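Local structure of alpha-1,6-mannanase (Bacteroides thetaiotaomicron, 4V1S) at residues S100-S103 with D104-M107; F110-F113 with D114-H118; T148-G151 with L152-Y156; Y384-A387 with A388-R392. The protein probably hydrolyses alpha-1,6-linked mannose chains as a glycoside hydrolase family 76 enzyme, an endo-alpha-mannanase homologue of a gut symbiont. One frame throughout, in Å; residues are numbered along the deposited sequence.

Contact 1 (S100-S103 with D104-M107)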
loop_
_atom_site.group_PDB
_atom_site.type_symbol
_atom_site.label_atom_id
_atom_site.label_comp_id
_atom_site.label_asym_id
_atom_site.label_seq_id
_atom_site.Cartn_x
_atom_site.Cartn_y
_atom_site.Cartn_z
ATOM N N SER A 100 -6.814 -12.201 -19.220
ATOM C CA SER A 100 -7.789 -11.664 -20.169
ATOM C C SER A 100 -8.886 -10.842 -19.489
ATOM O O SER A 100 -9.342 -9.849 -20.052
ATOM C CB SER A 100 -8.365 -12.783 -21.055
ATOM O OG SER A 100 -8.915 -13.842 -20.288
ATOM N N GLU A 101 -9.305 -11.229 -18.284
ATOM C CA GLU A 101 -10.332 -10.461 -17.570
ATOM C C GLU A 101 -9.817 -9.113 -17.067
ATOM O O GLU A 101 -10.613 -8.212 -16.902
ATOM C CB GLU A 101 -10.936 -11.235 -16.386
ATOM C CG GLU A 101 -12.311 -10.687 -15.961
ATOM C CD GLU A 101 -13.068 -11.534 -14.933
ATOM O OE1 GLU A 101 -12.730 -12.726 -14.750
ATOM O OE2 GLU A 101 -14.023 -11.005 -14.310
ATOM N N TRP A 102 -8.520 -9.002 -16.774
ATOM C CA TRP A 102 -8.000 -7.847 -16.025
ATOM C C TRP A 102 -7.013 -6.953 -16.743
ATOM O O TRP A 102 -6.732 -5.877 -16.255
ATOM C CB TRP A 102 -7.431 -8.293 -14.661
ATOM C CG TRP A 102 -8.530 -8.870 -13.849
ATOM C CD1 TRP A 102 -8.772 -10.188 -13.653
ATOM C CD2 TRP A 102 -9.611 -8.167 -13.227
ATOM N NE1 TRP A 102 -9.895 -10.362 -12.916
ATOM C CE2 TRP A 102 -10.459 -9.145 -12.657
ATOM C CE3 TRP A 102 -9.945 -6.808 -13.096
ATOM C CZ2 TRP A 102 -11.623 -8.819 -11.951
ATOM C CZ3 TRP A 102 -11.104 -6.473 -12.401
ATOM C CH2 TRP A 102 -11.927 -7.490 -11.818
ATOM N N SER A 103 -6.487 -7.386 -17.888
ATOM C CA SER A 103 -5.451 -6.608 -18.554
ATOM C C SER A 103 -5.943 -5.244 -18.993
ATOM O O SER A 103 -5.246 -4.234 -18.825
ATOM C CB SER A 103 -4.879 -7.389 -19.738
ATOM O OG SER A 103 -4.100 -8.451 -19.228
ATOM N N ASP A 104 -7.128 -5.197 -19.590
ATOM C CA ASP A 104 -7.674 -3.908 -20.050
ATOM C C ASP A 104 -7.978 -2.982 -18.876
ATOM O O ASP A 104 -7.731 -1.784 -18.958
ATOM C CB ASP A 104 -8.943 -4.097 -20.879
ATOM C CG ASP A 104 -8.679 -4.619 -22.277
ATOM O OD1 ASP A 104 -7.516 -4.676 -22.730
ATOM O OD2 ASP A 104 -9.673 -4.988 -22.943
ATOM N N ALA A 105 -8.508 -3.539 -17.784
ATOM C CA ALA A 105 -8.853 -2.738 -16.605
ATOM C C ALA A 105 -7.589 -2.111 -16.024
ATOM O O ALA A 105 -7.568 -0.918 -15.640
ATOM C CB ALA A 105 -9.532 -3.599 -15.549
ATOM N N LEU A 106 -6.527 -2.910 -16.003
ATOM C CA LEU A 106 -5.224 -2.441 -15.513
ATOM C C LEU A 106 -4.682 -1.321 -16.412
ATOM O O LEU A 106 -4.203 -0.304 -15.921
ATOM C CB LEU A 106 -4.227 -3.592 -15.399
ATOM C CG LEU A 106 -2.802 -3.214 -14.990
ATOM C CD1 LEU A 106 -2.764 -2.440 -13.670
ATOM C CD2 LEU A 106 -1.965 -4.476 -14.932
ATOM N N MET A 107 -4.753 -1.503 -17.732
ATOM C CA MET A 107 -4.288 -0.477 -18.647
ATOM C C MET A 107 -5.111 0.803 -18.519
ATOM O O MET A 107 -4.557 1.905 -18.519
ATOM C CB MET A 107 -4.300 -0.955 -20.087
ATOM C CG MET A 107 -3.859 0.128 -21.061
ATOM S SD MET A 107 -2.175 0.750 -20.756
ATOM C CE MET A 107 -1.199 -0.647 -21.282
HETATM O O HOH W 1 -8.533 -7.497 -20.542
HETATM O O HOH W 2 -10.231 -5.858 -18.193
#
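At a hydrated kink in helix 99-114, part of the helical barrel of this family 76 glycoside hydrolase, W102 and S103 meet A105, L106 and M107. Two waters stand in for the missing backbone bonds: one donates to S100 O and accepts from D104 N at 2.9 Å, the other spans E101 O and A105 N, the latter also at 2.9 Å. Neither amide makes the i to i-4 bond of a regular helix. Regular bonding resumes directly afterwards, with L106 N donating to W102 O at 3.0 Å (N-H...O 159°) and M107 N to S103 O at the same length. W102 marks the distortion, its phi of -117° lying well outside the helical values of its neighbours. E101 CG lies 3.9 Å above one face of the indole, near its edge. The indole NE1 bonds to Y47 OH, which also pairs with E101 OE1, tying this turn to helix 46-61. S103 OG turns back to K99 O, while L106 packs on L88 and T92 of helix 81-97. Across the kink the side chains meet lightly: A105 CB approaches the W102 ring obliquely, 4.1 Å from CE3.

Contact 2 (F110-F113 with D114-H118)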
loop_
_atom_site.group_PDB
_atom_site.type_symbol
_atom_site.label_atom_id
_atom_site.label_comp_id
_atom_site.label_asym_id
_atom_site.label_seq_id
_atom_site.Cartn_x
_atom_site.Cartn_y
_atom_site.Cartn_z
ATOM N N PHE A 110 -3.914 2.524 -15.461
ATOM C CA PHE A 110 -2.602 3.147 -15.743
ATOM C C PHE A 110 -2.730 4.453 -16.501
ATOM O O PHE A 110 -2.114 5.484 -16.149
ATOM C CB PHE A 110 -1.699 2.178 -16.497
ATOM C CG PHE A 110 -0.362 2.760 -16.845
ATOM C CD1 PHE A 110 0.605 2.940 -15.870
ATOM C CD2 PHE A 110 -0.092 3.188 -18.133
ATOM C CE1 PHE A 110 1.848 3.481 -16.184
ATOM C CE2 PHE A 110 1.137 3.741 -18.456
ATOM C CZ PHE A 110 2.115 3.872 -17.482
ATOM N N LEU A 111 -3.627 4.448 -17.468
ATOM C CA LEU A 111 -3.905 5.652 -18.249
ATOM C C LEU A 111 -4.589 6.716 -17.393
ATOM O O LEU A 111 -4.368 7.913 -17.598
ATOM C CB LEU A 111 -4.721 5.318 -19.504
ATOM C CG LEU A 111 -3.960 4.470 -20.534
ATOM C CD1 LEU A 111 -4.912 3.977 -21.620
ATOM C CD2 LEU A 111 -2.789 5.212 -21.156
ATOM N N ASN A 112 -5.395 6.299 -16.421
ATOM C CA ASN A 112 -5.922 7.274 -15.482
ATOM C C ASN A 112 -4.812 7.882 -14.596
ATOM O O ASN A 112 -4.841 9.078 -14.307
ATOM C CB ASN A 112 -7.013 6.660 -14.619
ATOM C CG ASN A 112 -7.726 7.699 -13.769
ATOM O OD1 ASN A 112 -8.112 8.752 -14.269
ATOM N ND2 ASN A 112 -7.797 7.453 -12.467
ATOM N N PHE A 113 -3.888 7.048 -14.151
ATOM C CA PHE A 113 -2.747 7.502 -13.396
ATOM C C PHE A 113 -1.952 8.543 -14.188
ATOM O O PHE A 113 -1.414 9.476 -13.596
ATOM C CB PHE A 113 -1.817 6.349 -12.950
ATOM C CG PHE A 113 -2.157 5.819 -11.594
ATOM C CD1 PHE A 113 -3.278 4.984 -11.411
ATOM C CD2 PHE A 113 -1.438 6.202 -10.478
ATOM C CE1 PHE A 113 -3.642 4.559 -10.147
ATOM C CE2 PHE A 113 -1.814 5.779 -9.193
ATOM C CZ PHE A 113 -2.900 4.947 -9.021
ATOM N N ASP A 114 -1.926 8.427 -15.518
ATOM C CA ASP A 114 -1.251 9.461 -16.327
ATOM C C ASP A 114 -1.861 10.891 -16.067
ATOM O O ASP A 114 -1.170 11.901 -16.200
ATOM C CB ASP A 114 -1.312 9.108 -17.820
ATOM C CG ASP A 114 -0.216 8.097 -18.286
ATOM O OD1 ASP A 114 0.829 7.831 -17.586
ATOM O OD2 ASP A 114 -0.424 7.589 -19.432
ATOM N N ASN A 115 -3.144 10.946 -15.691
ATOM C CA ASN A 115 -3.781 12.225 -15.349
ATOM C C ASN A 115 -3.139 12.860 -14.149
ATOM O O ASN A 115 -3.234 14.070 -13.988
ATOM C CB ASN A 115 -5.253 12.088 -15.105
ATOM C CG ASN A 115 -6.007 11.700 -16.358
ATOM O OD1 ASN A 115 -5.781 12.249 -17.433
ATOM N ND2 ASN A 115 -6.925 10.760 -16.219
ATOM N N TYR A 116 -2.553 12.048 -13.274
ATOM C CA TYR A 116 -1.871 12.530 -12.070
ATOM C C TYR A 116 -0.362 12.740 -12.244
ATOM O O TYR A 116 0.318 13.182 -11.308
ATOM C CB TYR A 116 -2.103 11.547 -10.922
ATOM C CG TYR A 116 -3.555 11.371 -10.488
ATOM C CD1 TYR A 116 -4.451 10.632 -11.237
ATOM C CD2 TYR A 116 -4.033 11.955 -9.335
ATOM C CE1 TYR A 116 -5.746 10.439 -10.835
ATOM C CE2 TYR A 116 -5.336 11.743 -8.915
ATOM C CZ TYR A 116 -6.204 11.046 -9.690
ATOM O OH TYR A 116 -7.506 10.894 -9.275
ATOM N N TRP A 117 0.183 12.353 -13.405
ATOM C CA TRP A 117 1.631 12.450 -13.622
ATOM C C TRP A 117 2.020 13.841 -14.050
ATOM O O TRP A 117 1.462 14.386 -15.011
ATOM C CB TRP A 117 2.038 11.472 -14.700
ATOM C CG TRP A 117 3.494 11.469 -15.059
ATOM C CD1 TRP A 117 4.056 11.995 -16.167
ATOM C CD2 TRP A 117 4.559 10.907 -14.286
ATOM N NE1 TRP A 117 5.398 11.755 -16.179
ATOM C CE2 TRP A 117 5.745 11.113 -15.022
ATOM C CE3 TRP A 117 4.633 10.258 -13.028
ATOM C CZ2 TRP A 117 6.977 10.638 -14.605
ATOM C CZ3 TRP A 117 5.860 9.820 -12.615
ATOM C CH2 TRP A 117 7.032 10.034 -13.399
ATOM N N HIS A 118 3.034 14.378 -13.376
ATOM C CA HIS A 118 3.640 15.625 -13.789
ATOM C C HIS A 118 5.005 15.359 -14.396
ATOM O O HIS A 118 5.862 14.850 -13.724
ATOM C CB HIS A 118 3.755 16.615 -12.628
ATOM C CG HIS A 118 3.829 18.040 -13.068
ATOM N ND1 HIS A 118 4.866 18.536 -13.834
ATOM C CD2 HIS A 118 2.986 19.080 -12.868
ATOM C CE1 HIS A 118 4.653 19.809 -14.092
ATOM N NE2 HIS A 118 3.531 20.170 -13.497
HETATM O O HOH W 3 0.709 6.631 -15.228
HETATM O O HOH W 4 -9.346 8.928 -10.349
#
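D114 N reaches back to F110 O at 3.0 Å, with a weak second bond to L111 O, and the next two amides bond three residues back: N115 N to N112 O at 2.9 Å and Y116 N to F113 O at 2.8 Å. In both of these i to i-3 bonds the donor stands well above the carbonyl plane, off the lone pairs, 58° out of the plane at N112 O. N112 and N115 add a side-chain bond, ND2 of N115 giving a hydrogen to OD1 of N112 at 3.0 Å. The acceptor lies in the N115 amide plane, yet the two amides are turned 74° apart. With CG of N112 anti to the backbone N, the torsion (chi1 -172°) brings the amide within reach of N115 and Y116; its OD1 also receives S68 OG. Here helix 99-114 gives way, through a type I beta turn from D114 to W117, to strand 117-121 of a two-stranded antiparallel hairpin. The Y116 ring brings its edge to N112 O, CD1 lying 3.5 Å away, and stands nearly perpendicular to the N112 amide. A water joins N112 ND2 to Y116 OH, whose protein partner is S79 O. On another flank, D114 OD1 takes a hydrogen at 2.6 Å from a water that also donates to F110 O and lies above one face of the F110 ring, near its rim. L111 CD2 touches D114 OD2 at 3.8 Å.

Contact 3 (T148-G151 with L152-Y156)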
loop_
_atom_site.group_PDB
_atom_site.type_symbol
_atom_site.label_atom_id
_atom_site.label_comp_id
_atom_site.label_asym_id
_atom_site.label_seq_id
_atom_site.Cartn_x
_atom_site.Cartn_y
_atom_site.Cartn_z
ATOM N N THR A 148 2.751 4.139 -5.267
ATOM C CA THR A 148 2.423 3.944 -6.683
ATOM C C THR A 148 3.500 3.097 -7.367
ATOM O O THR A 148 3.176 2.151 -8.090
ATOM C CB THR A 148 2.255 5.290 -7.407
ATOM O OG1 THR A 148 1.218 6.039 -6.753
ATOM C CG2 THR A 148 1.914 5.107 -8.847
ATOM N N ALA A 149 4.779 3.393 -7.073
ATOM C CA ALA A 149 5.885 2.624 -7.620
ATOM C C ALA A 149 5.756 1.127 -7.325
ATOM O O ALA A 149 6.012 0.310 -8.187
ATOM C CB ALA A 149 7.218 3.165 -7.108
ATOM N N ILE A 150 5.352 0.782 -6.116
ATOM C CA ILE A 150 5.122 -0.613 -5.727
ATOM C C ILE A 150 4.125 -1.236 -6.688
ATOM O O ILE A 150 4.393 -2.291 -7.249
ATOM C CB ILE A 150 4.617 -0.675 -4.274
ATOM C CG1 ILE A 150 5.751 -0.354 -3.287
ATOM C CG2 ILE A 150 4.081 -2.054 -3.945
ATOM C CD1 ILE A 150 5.216 0.130 -1.939
ATOM N N GLY A 151 2.971 -0.585 -6.876
ATOM C CA GLY A 151 1.909 -1.117 -7.760
ATOM C C GLY A 151 2.418 -1.247 -9.202
ATOM O O GLY A 151 2.120 -2.244 -9.872
ATOM N N LEU A 152 3.164 -0.236 -9.684
ATOM C CA LEU A 152 3.659 -0.279 -11.063
ATOM C C LEU A 152 4.715 -1.362 -11.270
ATOM O O LEU A 152 4.747 -1.983 -12.325
ATOM C CB LEU A 152 4.155 1.096 -11.513
ATOM C CG LEU A 152 3.085 2.209 -11.490
ATOM C CD1 LEU A 152 3.746 3.555 -11.741
ATOM C CD2 LEU A 152 2.022 1.916 -12.548
ATOM N N CYS A 153 5.551 -1.604 -10.260
ATOM C CA CYS A 153 6.485 -2.730 -10.329
ATOM C C CYS A 153 5.706 -4.027 -10.463
ATOM O O CYS A 153 6.031 -4.878 -11.298
ATOM C CB CYS A 153 7.392 -2.809 -9.095
ATOM S SG CYS A 153 8.670 -1.562 -8.967
ATOM N N ASP A 154 4.685 -4.199 -9.627
ATOM C CA ASP A 154 3.890 -5.421 -9.686
ATOM C C ASP A 154 3.122 -5.547 -11.016
ATOM O O ASP A 154 2.976 -6.650 -11.546
ATOM C CB ASP A 154 2.941 -5.480 -8.473
ATOM C CG ASP A 154 3.694 -5.753 -7.173
ATOM O OD1 ASP A 154 4.768 -6.372 -7.237
ATOM O OD2 ASP A 154 3.207 -5.377 -6.085
ATOM N N ALA A 155 2.656 -4.414 -11.550
ATOM C CA ALA A 155 1.965 -4.394 -12.830
ATOM C C ALA A 155 2.907 -4.841 -13.960
ATOM O O ALA A 155 2.526 -5.624 -14.846
ATOM C CB ALA A 155 1.387 -3.019 -13.124
ATOM N N TYR A 156 4.130 -4.329 -13.925
ATOM C CA TYR A 156 5.169 -4.789 -14.853
ATOM C C TYR A 156 5.469 -6.292 -14.703
ATOM O O TYR A 156 5.560 -7.014 -15.685
ATOM C CB TYR A 156 6.474 -3.975 -14.669
ATOM C CG TYR A 156 7.620 -4.558 -15.465
ATOM C CD1 TYR A 156 7.699 -4.378 -16.832
ATOM C CD2 TYR A 156 8.564 -5.355 -14.857
ATOM C CE1 TYR A 156 8.725 -4.963 -17.571
ATOM C CE2 TYR A 156 9.580 -5.931 -15.579
ATOM C CZ TYR A 156 9.655 -5.740 -16.936
ATOM O OH TYR A 156 10.706 -6.314 -17.623
#
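T148 turns OG1 away from its own carbonyl carbon (chi1 -58°), which sets CG2 anti to the backbone N and aims the methyl along the helix at L152; L152, whose CG lies anti to its carbonyl carbon (chi1 -60°) and whose chain is extended at chi2, carries CD1 to within 3.8 Å of that CG2. The two side chains run side by side and point the same way, an i to i+4 apolar pair on helix 142-159. L152 CG also rests 3.4 Å from T148 O, the carbonyl that accepts L152 N at 2.9 Å. Two residues further on, on another flank, I150 and D154 also lie side by side, but here the meeting is of unlike groups: I150 CG2 lies 4.0 Å from D154 OD2. The carboxylate's other oxygen, OD1, forms a salt bridge with K214, which probably holds the group in place and balances its charge. Backbone bonding is regular throughout, with C153 N to A149 O at 2.9 Å and A155 N to G151 O at 2.8 Å, the latter somewhat bent at 149°. T148 OG1 is satisfied within its own helix by E144 O. Around the axis, T148 packs on I81 and I85 of helix 81-97, L152 faces K167 and A168 of helix 162-177, and I150 packs against L210 and S211, and C153 against L215, of helix 202-219.

Contact 4 (Y384-A387 with A388-R392)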
loop_
_atom_site.group_PDB
_atom_site.type_symbol
_atom_site.label_atom_id
_atom_site.label_comp_id
_atom_site.label_asym_id
_atom_site.label_seq_id
_atom_site.Cartn_x
_atom_site.Cartn_y
_atom_site.Cartn_z
ATOM N N TYR A 384 -9.755 -8.728 -1.240
ATOM C CA TYR A 384 -10.498 -9.860 -1.812
ATOM C C TYR A 384 -9.766 -10.498 -2.971
ATOM O O TYR A 384 -9.790 -11.716 -3.120
ATOM C CB TYR A 384 -11.935 -9.481 -2.213
ATOM C CG TYR A 384 -12.823 -9.037 -1.087
ATOM C CD1 TYR A 384 -12.743 -9.619 0.178
ATOM C CD2 TYR A 384 -13.754 -8.014 -1.280
ATOM C CE1 TYR A 384 -13.522 -9.148 1.225
ATOM C CE2 TYR A 384 -14.613 -7.587 -0.254
ATOM C CZ TYR A 384 -14.478 -8.167 0.999
ATOM O OH TYR A 384 -15.284 -7.754 2.022
ATOM N N MET A 385 -9.151 -9.686 -3.828
ATOM C CA MET A 385 -8.431 -10.223 -4.952
ATOM C C MET A 385 -7.184 -10.994 -4.470
ATOM O O MET A 385 -6.828 -12.045 -5.027
ATOM C CB MET A 385 -8.055 -9.125 -5.939
ATOM C CG MET A 385 -7.527 -9.655 -7.260
ATOM S SD MET A 385 -8.721 -10.507 -8.256
ATOM C CE MET A 385 -9.431 -9.147 -9.176
ATOM N N ARG A 386 -6.504 -10.451 -3.459
ATOM C CA ARG A 386 -5.378 -11.165 -2.859
ATOM C C ARG A 386 -5.775 -12.538 -2.321
ATOM O O ARG A 386 -5.109 -13.558 -2.570
ATOM C CB ARG A 386 -4.740 -10.353 -1.756
ATOM C CG ARG A 386 -4.067 -9.086 -2.244
ATOM C CD ARG A 386 -2.741 -9.384 -2.888
ATOM N NE ARG A 386 -1.685 -9.428 -1.909
ATOM C CZ ARG A 386 -0.563 -10.121 -1.985
ATOM N NH1 ARG A 386 -0.338 -10.905 -3.001
ATOM N NH2 ARG A 386 0.349 -9.995 -1.024
ATOM N N ALA A 387 -6.852 -12.554 -1.577
ATOM C CA ALA A 387 -7.393 -13.801 -1.036
ATOM C C ALA A 387 -7.765 -14.782 -2.163
ATOM O O ALA A 387 -7.489 -15.953 -2.067
ATOM C CB ALA A 387 -8.600 -13.504 -0.164
ATOM N N ALA A 388 -8.353 -14.278 -3.240
ATOM C CA ALA A 388 -8.689 -15.119 -4.386
ATOM C C ALA A 388 -7.442 -15.774 -4.978
ATOM O O ALA A 388 -7.451 -16.950 -5.341
ATOM C CB ALA A 388 -9.420 -14.288 -5.433
ATOM N N ASN A 389 -6.359 -15.012 -5.053
ATOM C CA ASN A 389 -5.112 -15.516 -5.609
ATOM C C ASN A 389 -4.536 -16.616 -4.721
ATOM O O ASN A 389 -4.127 -17.647 -5.206
ATOM C CB ASN A 389 -4.123 -14.359 -5.798
ATOM C CG ASN A 389 -2.912 -14.752 -6.590
ATOM O OD1 ASN A 389 -2.979 -15.625 -7.459
ATOM N ND2 ASN A 389 -1.795 -14.120 -6.305
ATOM N N TYR A 390 -4.507 -16.393 -3.406
ATOM C CA TYR A 390 -3.959 -17.400 -2.498
ATOM C C TYR A 390 -4.844 -18.651 -2.379
ATOM O O TYR A 390 -4.329 -19.747 -2.193
ATOM C CB TYR A 390 -3.566 -16.797 -1.148
ATOM C CG TYR A 390 -2.237 -16.125 -1.257
ATOM C CD1 TYR A 390 -2.138 -14.803 -1.685
ATOM C CD2 TYR A 390 -1.072 -16.830 -0.993
ATOM C CE1 TYR A 390 -0.930 -14.194 -1.834
ATOM C CE2 TYR A 390 0.162 -16.242 -1.127
ATOM C CZ TYR A 390 0.246 -14.933 -1.562
ATOM O OH TYR A 390 1.488 -14.360 -1.683
ATOM N N LYS A 391 -6.156 -18.485 -2.527
ATOM C CA LYS A 391 -7.061 -19.640 -2.569
ATOM C C LYS A 391 -6.705 -20.498 -3.803
ATOM O O LYS A 391 -6.620 -21.714 -3.716
ATOM C CB LYS A 391 -8.513 -19.172 -2.616
ATOM C CG LYS A 391 -9.526 -20.303 -2.675
ATOM C CD LYS A 391 -10.977 -19.823 -2.665
ATOM C CE LYS A 391 -11.930 -21.011 -2.755
ATOM N NZ LYS A 391 -13.360 -20.605 -2.688
ATOM N N ARG A 392 -6.469 -19.822 -4.936
ATOM C CA ARG A 392 -6.081 -20.489 -6.198
ATOM C C ARG A 392 -4.733 -21.219 -6.054
ATOM O O ARG A 392 -4.604 -22.369 -6.442
ATOM C CB ARG A 392 -6.037 -19.452 -7.344
ATOM C CG ARG A 392 -5.283 -19.867 -8.612
ATOM C CD ARG A 392 -4.955 -18.662 -9.502
ATOM N NE ARG A 392 -3.807 -17.852 -9.049
ATOM C CZ ARG A 392 -2.519 -18.221 -9.156
ATOM N NH1 ARG A 392 -2.184 -19.412 -9.663
ATOM N NH2 ARG A 392 -1.548 -17.400 -8.728
HETATM O O HOH W 5 2.715 -11.560 -1.095
HETATM O O HOH W 6 1.984 -12.714 -3.882
#
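R386 and Y390 lie side by side one turn apart on helix 374-394, the guanidinium and phenol planes 75° apart and NH1 of R386 3.5 Å from CE1 of Y390. The close-packed part is at the backbone: the Y390 ring presents its edge to R386 O, with CD1 3.3 Å away, and that carbonyl also accepts Y390 N at 3.0 Å. Nearby, A388 CB sits 3.5 Å from Y384 O, and A387 packs on I343 of helix 334-350 and on Y46. The polar ends are spaced more widely. NH1 of R386 stands 4.1 Å from the phenol OH, and two waters fill in between, each accepting from an R386 nitrogen and donating to Y390 OH. Bends at chi2 (-77°) and chi3 bring the guanidinium alongside the ring. At the exposed end, R392 grips N389 OD1 side-on with NE and NH2, the latter at 2.6 Å. Salt bridges from R386 NE to D321 and from NH1 to E93, with Y390 OH bonded to D328, tie the helix to helices 81-97 and 313-330. E93 OE2 also takes N389 ND2, so one carboxylate oxygen joins two residues; D321 and E93 probably balance the charge of the partly buried guanidinium and fix its orientation.

In the fold
Contacts 1 and 2 share helix 99-114, their centres 16 Å apart, one at its kinked start and the other where it gives way to the hairpin. Contact 3, on helix 142-159, touches both: L106 CD2 is 4.1 Å from A155 CB, while F110 CD1 meets L152 CD2 and F113 CE2 meets T148 CG2, each at 3.8 Å. Contact 4 joins contact 1 through W102 CZ2 and M385 CE, 3.6 Å apart, but its nearest atoms stay about 7 Å from contact 3 and about 14 Å from contact 2. Helix 81-97 packs against all four. The centre of contact 3 is the closest of the four to the centre of the chain, about 11 Å away.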